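Local coordinates for protein methyltransferase (Pyrococcus horikoshii, PDB 1IXK) that probably methylates cytosine at carbon 5 in tRNA with S-adenosyl-L-methionine as methyl donor, at residues Pro44-Val49 with Glu78-Leu82. Residues are numbered along the deposited sequence; the frame is centred on the assembly and turned at random.
Sequences PRCFRV and EGFCL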
loop_
_atom_site.group_PDB
_atom_site.type_symbol
_atom_site.label_atom_id
_atom_site.label_comp_id
_atom_site.label_asym_id
_atom_site.label_seq_id
_atom_site.Cartn_x
_atom_site.Cartn_y
_atom_site.Cartn_z
ATOM N N PRO A 44 9.039 2.840 12.716
ATOM C CA PRO A 44 8.968 1.898 13.835
ATOM C C PRO A 44 8.741 0.517 13.230
ATOM O O PRO A 44 8.379 0.410 12.061
ATOM C CB PRO A 44 7.741 2.373 14.611
ATOM C CG PRO A 44 7.630 3.832 14.246
ATOM C CD PRO A 44 7.935 3.812 12.780
ATOM N N ARG A 45 8.966 -0.534 14.006
ATOM C CA ARG A 45 8.735 -1.885 13.511
ATOM C C ARG A 45 7.291 -2.225 13.873
ATOM O O ARG A 45 6.903 -2.136 15.038
ATOM C CB ARG A 45 9.708 -2.872 14.167
ATOM C CG ARG A 45 9.551 -4.307 13.692
ATOM C CD ARG A 45 10.698 -5.209 14.144
ATOM N NE ARG A 45 11.951 -4.912 13.455
ATOM C CZ ARG A 45 12.807 -3.959 13.817
ATOM N NH1 ARG A 45 12.559 -3.198 14.878
ATOM N NH2 ARG A 45 13.913 -3.760 13.109
ATOM N N CYS A 46 6.489 -2.592 12.878
ATOM C CA CYS A 46 5.087 -2.916 13.125
ATOM C C CYS A 46 4.760 -4.352 12.738
ATOM O O CYS A 46 5.472 -4.977 11.947
ATOM C CB CYS A 46 4.175 -1.963 12.344
ATOM S SG CYS A 46 4.589 -0.191 12.460
ATOM N N PHE A 47 3.679 -4.884 13.300
ATOM C CA PHE A 47 3.287 -6.248 12.977
ATOM C C PHE A 47 1.781 -6.375 12.851
ATOM O O PHE A 47 1.028 -5.556 13.371
ATOM C CB PHE A 47 3.815 -7.224 14.043
ATOM C CG PHE A 47 3.218 -7.018 15.410
ATOM C CD1 PHE A 47 1.977 -7.559 15.735
ATOM C CD2 PHE A 47 3.885 -6.255 16.363
ATOM C CE1 PHE A 47 1.408 -7.341 16.986
ATOM C CE2 PHE A 47 3.321 -6.029 17.623
ATOM C CZ PHE A 47 2.082 -6.572 17.934
ATOM N N ARG A 48 1.359 -7.426 12.161
ATOM C CA ARG A 48 -0.047 -7.710 11.937
ATOM C C ARG A 48 -0.360 -9.063 12.555
ATOM O O ARG A 48 0.367 -10.027 12.346
ATOM C CB ARG A 48 -0.317 -7.758 10.435
ATOM C CG ARG A 48 -1.715 -8.190 10.037
ATOM C CD ARG A 48 -1.748 -8.498 8.549
ATOM N NE ARG A 48 -1.455 -9.896 8.252
ATOM C CZ ARG A 48 -0.716 -10.312 7.228
ATOM N NH1 ARG A 48 -0.524 -11.608 7.038
ATOM N NH2 ARG A 48 -0.143 -9.437 6.407
ATOM N N VAL A 49 -1.435 -9.132 13.327
ATOM C CA VAL A 49 -1.826 -10.397 13.942
ATOM C C VAL A 49 -2.450 -11.281 12.864
ATOM O O VAL A 49 -3.329 -10.830 12.126
ATOM C CB VAL A 49 -2.880 -10.187 15.044
ATOM C CG1 VAL A 49 -3.324 -11.535 15.593
ATOM C CG2 VAL A 49 -2.313 -9.302 16.153
ATOM N N GLU A 78 -5.927 -5.321 13.132
ATOM C CA GLU A 78 -4.940 -6.362 13.419
ATOM C C GLU A 78 -3.501 -5.835 13.471
ATOM O O GLU A 78 -2.577 -6.586 13.783
ATOM C CB GLU A 78 -5.000 -7.464 12.350
ATOM C CG GLU A 78 -6.320 -8.236 12.231
ATOM C CD GLU A 78 -7.405 -7.486 11.477
ATOM O OE1 GLU A 78 -7.092 -6.515 10.754
ATOM O OE2 GLU A 78 -8.583 -7.886 11.595
ATOM N N GLY A 79 -3.310 -4.552 13.172
ATOM C CA GLY A 79 -1.968 -3.992 13.152
ATOM C C GLY A 79 -1.536 -3.186 14.365
ATOM O O GLY A 79 -2.318 -2.435 14.937
ATOM N N PHE A 80 -0.269 -3.338 14.739
ATOM C CA PHE A 80 0.297 -2.633 15.883
ATOM C C PHE A 80 1.741 -2.258 15.576
ATOM O O PHE A 80 2.417 -2.955 14.820
ATOM C CB PHE A 80 0.277 -3.545 17.117
ATOM C CG PHE A 80 -1.093 -4.007 17.509
ATOM C CD1 PHE A 80 -1.843 -3.290 18.433
ATOM C CD2 PHE A 80 -1.641 -5.156 16.943
ATOM C CE1 PHE A 80 -3.122 -3.714 18.793
ATOM C CE2 PHE A 80 -2.917 -5.586 17.293
ATOM C CZ PHE A 80 -3.659 -4.867 18.218
ATOM N N CYS A 81 2.208 -1.156 16.156
ATOM C CA CYS A 81 3.588 -0.737 15.965
ATOM C C CYS A 81 4.269 -0.724 17.336
ATOM O O CYS A 81 3.741 -0.188 18.314
ATOM C CB CYS A 81 3.666 0.636 15.290
ATOM S SG CYS A 81 3.083 0.644 13.550
ATOM N N LEU A 82 5.436 -1.345 17.397
ATOM C CA LEU A 82 6.193 -1.462 18.639
ATOM C C LEU A 82 6.706 -0.170 19.263
ATOM O O LEU A 82 7.219 0.713 18.573
ATOM C CB LEU A 82 7.362 -2.416 18.415
ATOM C CG LEU A 82 6.945 -3.862 18.178
ATOM C CD1 LEU A 82 8.048 -4.618 17.452
ATOM C CD2 LEU A 82 6.620 -4.506 19.529
HETATM O O HOH W 1 9.311 0.246 16.825
#
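Strands 46-49 and 79-82 run antiparallel, their axes 4.6 Å apart at closest approach and their directions 150° apart. Phe47 and Phe80 form the hydrogen-bonded pair, with Phe47 N to Phe80 O at 2.8 Å and Phe80 N to Phe47 O at 2.9 Å. The pairing extends through Leu82 N to Arg45 O (2.9 Å) and Val49 N to Glu78 O (2.8 Å), and a water joins Arg45 N to Leu82 O. In the non-hydrogen-bonded pair Cys46-Cys81 the CA atoms lie 3.9 Å apart, close enough for a cross-strand disulfide: Cys46 SG to Cys81 SG is 2.0 Å, with chi3 at 93°. The opposite face is apolar. Phe80 CB sits over the Phe47 ring, 4.0 Å from its centroid, a CH-pi contact, while the two rings, centroids 5.7 Å apart, barely overlap; Leu82 CD2 meets the ring edge at Phe47 CE2 (4.1 Å). Phe70 of the neighbouring strand 69-73 meets both rings edge-to-face, and helix 56-65 covers this face. On the disulfide side, the Arg48 guanidinium hydrogen-bonds to Gln103, Ser134, Gln138 and the backbone O of Gly131, a predicted S-adenosyl-L-methionine-binding residue. The pair forms the centre of the four-stranded antiparallel sheet of the ferredoxin-like N-terminal domain, which Arg48 ties to the Rossmann-like methyltransferase domain.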